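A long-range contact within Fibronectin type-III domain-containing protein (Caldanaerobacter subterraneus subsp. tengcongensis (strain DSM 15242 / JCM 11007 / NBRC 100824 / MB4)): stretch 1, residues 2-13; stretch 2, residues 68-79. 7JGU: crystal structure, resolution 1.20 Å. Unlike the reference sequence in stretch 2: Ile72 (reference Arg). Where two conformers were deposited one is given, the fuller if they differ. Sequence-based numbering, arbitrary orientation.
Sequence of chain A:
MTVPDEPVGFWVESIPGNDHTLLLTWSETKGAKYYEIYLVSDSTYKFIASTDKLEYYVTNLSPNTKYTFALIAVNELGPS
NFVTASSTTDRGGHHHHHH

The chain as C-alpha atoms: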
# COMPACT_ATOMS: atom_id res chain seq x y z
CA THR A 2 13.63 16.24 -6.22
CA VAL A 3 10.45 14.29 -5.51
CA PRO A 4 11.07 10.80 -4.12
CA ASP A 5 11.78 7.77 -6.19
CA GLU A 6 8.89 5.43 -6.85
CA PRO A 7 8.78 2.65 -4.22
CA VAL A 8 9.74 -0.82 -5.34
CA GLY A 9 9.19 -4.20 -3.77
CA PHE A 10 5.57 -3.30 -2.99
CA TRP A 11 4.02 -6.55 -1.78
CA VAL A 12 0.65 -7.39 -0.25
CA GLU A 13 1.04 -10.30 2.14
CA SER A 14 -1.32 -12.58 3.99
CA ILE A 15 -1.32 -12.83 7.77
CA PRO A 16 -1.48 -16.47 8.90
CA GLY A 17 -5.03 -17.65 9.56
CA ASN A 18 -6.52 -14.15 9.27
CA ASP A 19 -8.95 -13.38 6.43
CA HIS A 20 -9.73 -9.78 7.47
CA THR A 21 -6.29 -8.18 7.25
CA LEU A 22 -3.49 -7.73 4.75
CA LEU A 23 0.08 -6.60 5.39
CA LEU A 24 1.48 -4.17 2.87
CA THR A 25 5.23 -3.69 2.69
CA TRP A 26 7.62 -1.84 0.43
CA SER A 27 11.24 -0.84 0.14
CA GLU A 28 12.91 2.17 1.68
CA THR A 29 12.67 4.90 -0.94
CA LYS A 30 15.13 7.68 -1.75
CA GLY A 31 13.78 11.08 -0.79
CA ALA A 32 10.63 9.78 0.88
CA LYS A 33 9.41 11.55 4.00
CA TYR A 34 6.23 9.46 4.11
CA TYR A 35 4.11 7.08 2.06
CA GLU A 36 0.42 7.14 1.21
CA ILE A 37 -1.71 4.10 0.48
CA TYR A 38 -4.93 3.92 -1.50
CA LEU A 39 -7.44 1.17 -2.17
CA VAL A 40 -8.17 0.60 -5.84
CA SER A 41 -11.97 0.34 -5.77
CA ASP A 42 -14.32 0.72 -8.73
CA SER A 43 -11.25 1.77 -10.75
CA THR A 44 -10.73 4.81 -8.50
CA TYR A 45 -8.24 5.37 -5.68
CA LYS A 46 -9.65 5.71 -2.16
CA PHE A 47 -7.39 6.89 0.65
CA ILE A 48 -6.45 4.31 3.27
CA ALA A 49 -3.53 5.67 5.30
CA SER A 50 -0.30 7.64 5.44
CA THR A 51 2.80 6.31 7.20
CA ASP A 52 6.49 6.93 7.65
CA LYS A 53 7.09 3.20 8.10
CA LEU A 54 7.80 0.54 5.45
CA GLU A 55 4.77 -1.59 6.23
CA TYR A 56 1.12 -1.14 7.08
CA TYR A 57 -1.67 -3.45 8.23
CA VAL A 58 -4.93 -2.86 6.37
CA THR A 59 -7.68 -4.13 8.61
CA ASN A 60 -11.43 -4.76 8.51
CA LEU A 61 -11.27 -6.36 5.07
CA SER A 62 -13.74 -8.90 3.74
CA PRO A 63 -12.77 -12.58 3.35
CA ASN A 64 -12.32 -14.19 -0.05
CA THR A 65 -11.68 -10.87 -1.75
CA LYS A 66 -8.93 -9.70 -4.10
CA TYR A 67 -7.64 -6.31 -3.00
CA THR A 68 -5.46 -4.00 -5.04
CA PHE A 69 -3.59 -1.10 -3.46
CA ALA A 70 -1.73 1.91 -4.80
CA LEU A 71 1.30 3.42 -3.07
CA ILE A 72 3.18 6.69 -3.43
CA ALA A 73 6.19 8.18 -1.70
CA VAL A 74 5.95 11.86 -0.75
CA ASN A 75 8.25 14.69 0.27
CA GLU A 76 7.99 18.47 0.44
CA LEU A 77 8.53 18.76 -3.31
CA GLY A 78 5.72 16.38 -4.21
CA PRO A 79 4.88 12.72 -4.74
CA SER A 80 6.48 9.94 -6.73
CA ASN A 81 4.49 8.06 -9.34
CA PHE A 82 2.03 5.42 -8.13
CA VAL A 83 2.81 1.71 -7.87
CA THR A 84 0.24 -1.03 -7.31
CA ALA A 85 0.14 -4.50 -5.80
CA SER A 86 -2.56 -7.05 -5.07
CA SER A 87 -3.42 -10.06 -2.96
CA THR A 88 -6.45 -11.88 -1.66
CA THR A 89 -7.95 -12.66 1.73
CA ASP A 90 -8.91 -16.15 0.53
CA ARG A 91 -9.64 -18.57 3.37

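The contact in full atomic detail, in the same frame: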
# COMPACT_ATOMS: atom_id res chain seq x y z
N THR A 2 14.62 16.79 -5.30
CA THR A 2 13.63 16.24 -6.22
C THR A 2 12.55 15.50 -5.44
O THR A 2 12.70 15.24 -4.25
CB THR A 2 14.28 15.26 -7.20
OG1 THR A 2 14.76 14.12 -6.49
CG2 THR A 2 15.43 15.92 -7.94
N VAL A 3 11.47 15.14 -6.12
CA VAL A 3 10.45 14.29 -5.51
C VAL A 3 11.07 12.92 -5.24
O VAL A 3 12.14 12.60 -5.79
CB VAL A 3 9.18 14.18 -6.37
CG1 VAL A 3 8.67 15.56 -6.72
CG2 VAL A 3 9.44 13.35 -7.62
N PRO A 4 10.46 12.09 -4.41
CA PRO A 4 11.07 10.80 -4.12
C PRO A 4 11.02 9.89 -5.32
O PRO A 4 10.22 10.06 -6.26
CB PRO A 4 10.19 10.23 -3.00
CG PRO A 4 9.41 11.40 -2.48
CD PRO A 4 9.23 12.30 -3.64
N ASP A 5 11.87 8.88 -5.26
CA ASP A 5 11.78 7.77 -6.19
C ASP A 5 10.44 7.06 -5.99
O ASP A 5 9.79 7.15 -4.95
CB ASP A 5 12.88 6.76 -5.89
CG ASP A 5 14.26 7.18 -6.40
OD1 ASP A 5 14.40 8.24 -7.03
OD2 ASP A 5 15.23 6.43 -6.15
N GLU A 6 10.03 6.33 -7.01
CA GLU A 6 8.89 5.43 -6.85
C GLU A 6 9.29 4.25 -5.97
O GLU A 6 10.38 3.70 -6.14
CB GLU A 6 8.53 4.96 -8.26
CG GLU A 6 7.28 4.17 -8.38
CD GLU A 6 7.03 3.71 -9.82
OE1 GLU A 6 7.05 4.57 -10.73
OE2 GLU A 6 6.83 2.50 -10.04
N PRO A 7 8.46 3.85 -4.99
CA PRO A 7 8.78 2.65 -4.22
C PRO A 7 8.82 1.43 -5.11
O PRO A 7 8.10 1.35 -6.11
CB PRO A 7 7.64 2.55 -3.20
CG PRO A 7 7.11 3.94 -3.09
CD PRO A 7 7.23 4.50 -4.48
N VAL A 8 9.64 0.48 -4.70
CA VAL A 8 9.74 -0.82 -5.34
C VAL A 8 9.54 -1.88 -4.28
O VAL A 8 9.46 -1.58 -3.08
CB VAL A 8 11.06 -1.01 -6.12
CG1 VAL A 8 11.14 0.01 -7.26
CG2 VAL A 8 12.26 -0.87 -5.21
N GLY A 9 9.44 -3.12 -4.71
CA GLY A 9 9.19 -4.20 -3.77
C GLY A 9 7.89 -4.06 -3.02
O GLY A 9 7.82 -4.44 -1.85
N PHE A 10 6.86 -3.50 -3.65
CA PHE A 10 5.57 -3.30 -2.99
C PHE A 10 4.82 -4.63 -3.05
O PHE A 10 4.47 -5.10 -4.14
CB PHE A 10 4.78 -2.21 -3.70
CG PHE A 10 3.44 -1.90 -3.10
CD1 PHE A 10 3.20 -2.08 -1.76
CD2 PHE A 10 2.43 -1.40 -3.90
CE1 PHE A 10 1.94 -1.77 -1.24
CE2 PHE A 10 1.20 -1.10 -3.38
CZ PHE A 10 0.97 -1.26 -2.06
N TRP A 11 4.62 -5.24 -1.90
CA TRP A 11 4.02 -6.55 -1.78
C TRP A 11 2.86 -6.49 -0.80
O TRP A 11 2.90 -5.78 0.20
CB TRP A 11 5.04 -7.55 -1.25
CG TRP A 11 6.26 -7.65 -2.13
CD1 TRP A 11 6.30 -7.54 -3.49
CD2 TRP A 11 7.61 -7.86 -1.71
NE1 TRP A 11 7.58 -7.68 -3.94
CE2 TRP A 11 8.42 -7.86 -2.86
CE3 TRP A 11 8.22 -8.02 -0.46
CZ2 TRP A 11 9.80 -8.04 -2.81
CZ3 TRP A 11 9.59 -8.19 -0.40
CH2 TRP A 11 10.37 -8.21 -1.57
N VAL A 12 1.83 -7.27 -1.09
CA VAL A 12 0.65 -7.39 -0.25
C VAL A 12 0.65 -8.82 0.23
O VAL A 12 0.58 -9.75 -0.58
CB VAL A 12 -0.61 -7.05 -1.04
CG1 VAL A 12 -1.86 -7.22 -0.18
CG2 VAL A 12 -0.55 -5.64 -1.60
N GLU A 13 0.76 -9.01 1.54
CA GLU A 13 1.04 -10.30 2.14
C GLU A 13 -0.09 -10.71 3.07
O GLU A 13 -0.71 -9.89 3.74
CB GLU A 13 2.37 -10.27 2.91
CG GLU A 13 3.60 -10.08 2.03
CD GLU A 13 4.82 -9.65 2.81
OE1 GLU A 13 4.78 -9.75 4.06
OE2 GLU A 13 5.81 -9.21 2.19
N THR A 68 -6.55 -4.67 -4.36
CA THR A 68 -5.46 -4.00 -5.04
C THR A 68 -5.25 -2.66 -4.36
O THR A 68 -6.21 -1.94 -4.09
CB THR A 68 -5.76 -3.82 -6.52
OG1 THR A 68 -5.99 -5.10 -7.12
CG2 THR A 68 -4.60 -3.14 -7.23
N PHE A 69 -3.98 -2.34 -4.12
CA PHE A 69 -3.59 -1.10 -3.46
C PHE A 69 -2.63 -0.32 -4.33
O PHE A 69 -1.89 -0.89 -5.11
CB PHE A 69 -2.93 -1.39 -2.11
CG PHE A 69 -3.82 -2.14 -1.16
CD1 PHE A 69 -4.73 -1.46 -0.37
CD2 PHE A 69 -3.80 -3.53 -1.10
CE1 PHE A 69 -5.57 -2.15 0.48
CE2 PHE A 69 -4.65 -4.21 -0.24
CZ PHE A 69 -5.52 -3.52 0.55
N ALA A 70 -2.64 0.99 -4.15
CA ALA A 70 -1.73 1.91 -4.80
C ALA A 70 -0.92 2.63 -3.73
O ALA A 70 -1.44 2.97 -2.67
CB ALA A 70 -2.45 2.91 -5.68
N LEU A 71 0.35 2.85 -4.01
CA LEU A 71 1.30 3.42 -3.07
C LEU A 71 2.07 4.53 -3.76
O LEU A 71 2.44 4.40 -4.92
CB LEU A 71 2.28 2.33 -2.66
CG LEU A 71 3.43 2.70 -1.75
CD1 LEU A 71 2.96 2.97 -0.33
CD2 LEU A 71 4.45 1.56 -1.76
N ILE A 72 2.27 5.62 -3.03
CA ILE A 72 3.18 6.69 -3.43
C ILE A 72 4.12 7.01 -2.29
O ILE A 72 3.81 6.81 -1.11
CB ILE A 72 2.46 7.98 -3.86
CG1 ILE A 72 1.29 8.30 -2.92
CG2 ILE A 72 1.97 7.84 -5.26
CD1 ILE A 72 0.82 9.76 -2.99
N ALA A 73 5.28 7.57 -2.65
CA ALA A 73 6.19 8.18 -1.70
C ALA A 73 6.06 9.69 -1.86
O ALA A 73 5.86 10.18 -2.97
CB ALA A 73 7.62 7.77 -1.99
N VAL A 74 6.21 10.43 -0.76
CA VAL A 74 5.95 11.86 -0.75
C VAL A 74 7.05 12.59 0.01
O VAL A 74 7.55 12.10 1.03
CB VAL A 74 4.59 12.14 -0.09
CG1 VAL A 74 4.21 13.60 -0.26
CG2 VAL A 74 3.50 11.25 -0.67
N ASN A 75 7.44 13.75 -0.50
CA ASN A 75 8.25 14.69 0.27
C ASN A 75 7.72 16.09 0.01
O ASN A 75 6.68 16.27 -0.64
CB ASN A 75 9.75 14.50 0.02
CG ASN A 75 10.18 14.91 -1.37
OD1 ASN A 75 9.51 15.66 -2.05
ND2 ASN A 75 11.33 14.41 -1.79
N GLU A 76 8.46 17.09 0.51
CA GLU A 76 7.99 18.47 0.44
C GLU A 76 7.84 18.94 -0.99
O GLU A 76 7.08 19.88 -1.26
CB GLU A 76 8.97 19.39 1.18
CG GLU A 76 9.16 19.05 2.64
CD GLU A 76 10.37 18.16 2.87
OE1 GLU A 76 10.76 17.41 1.94
OE2 GLU A 76 10.93 18.21 3.99
N LEU A 77 8.57 18.34 -1.92
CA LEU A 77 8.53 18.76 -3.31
C LEU A 77 7.38 18.13 -4.07
O LEU A 77 6.98 18.64 -5.12
CB LEU A 77 9.85 18.42 -4.00
CG LEU A 77 11.09 19.22 -3.59
CD1 LEU A 77 10.92 20.68 -3.95
CD2 LEU A 77 11.42 19.06 -2.11
N GLY A 78 6.83 17.03 -3.56
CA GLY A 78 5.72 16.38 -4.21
C GLY A 78 5.80 14.87 -4.09
O GLY A 78 6.63 14.32 -3.36
N PRO A 79 4.93 14.19 -4.81
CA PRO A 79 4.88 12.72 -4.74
C PRO A 79 5.65 12.06 -5.87
O PRO A 79 5.89 12.66 -6.91
CB PRO A 79 3.38 12.45 -4.90
CG PRO A 79 2.93 13.55 -5.85
CD PRO A 79 3.80 14.74 -5.57

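The N-terminal segment, residues 2-13, lies along one face of the strand that includes residues 68-75 and the turn that follows it, in a contact that is almost wholly apolar and is fastened near its N-terminal end by a single hydrogen bond from an asparagine side chain. The two stretches run in opposite senses: Val3 lies nearest Gly78, Pro4 nearest Ala73 and Val12 nearest Phe69, with CA-CA distances of 5.3, 6.0 and 8.2 Å. No backbone-to-backbone hydrogen bond joins them, so the packing rests on side chains, and 674 Å² of surface is buried in total.

The extended strand alternates its side chains. Phe69, Leu71, Ala73 and Asn75 point toward the N-terminal segment, whereas Thr68, Ala70, Ile72 and Val74 point away; Ile72 differs from the reference sequence, which has Arg. From the other side, Pro4, Pro7, Phe10 and Val12 supply the matching apolar groups.

Phe10 is buried against two successive inward-facing residues. Leu71 CB sits over one face of its ring, 3.9 Å from the centroid of the Phe10 ring and 21° off the normal, a CH-pi contact. The carbonyl oxygen of Phe69 approaches the ring edge, with Phe10 CE2 to Phe69 O at 3.5 Å, where the partial positive charge of the ring hydrogens suits an oxygen. Further along, Val12 CG2 packs 3.9 Å from Phe69 CD2.

The prolines fill the middle of the contact. Pro7 CB lies 3.6 Å from Leu71 CD2, and Pro7 CG is 4.0 Å from Ala73 CB. The small Ala73 side chain is also met by Pro4, whose CB is 3.7 Å from Ala73 CB. The Pro4 ring reaches on to the turn, its CD lying 3.3 Å from Gly78 O.

Asn75 provides the polar anchor. Its ND2 donates to the carbonyl oxygen of Thr2, with Asn75 ND2 to Thr2 O at 2.9 Å and a nearly linear angle of 167°. The same side chain braces the type I turn from Asn75 to Gly78: Asn75 OD1 accepts from Leu77 N at 2.8 Å, and Gly78 N adds a weak bond to Asn75 OD1 at 3.4 Å. Reciprocal backbone bonds of 3.0 Å, Asn75 N to Gly78 O and Gly78 N to Asn75 O, close the turn. The backbone angles of Gly78, 143/-171, themselves call for glycine, since a CB would press on the preceding carbonyl oxygen. Val3 packs against this turn, its CG1 4.1 Å from Leu77 CB.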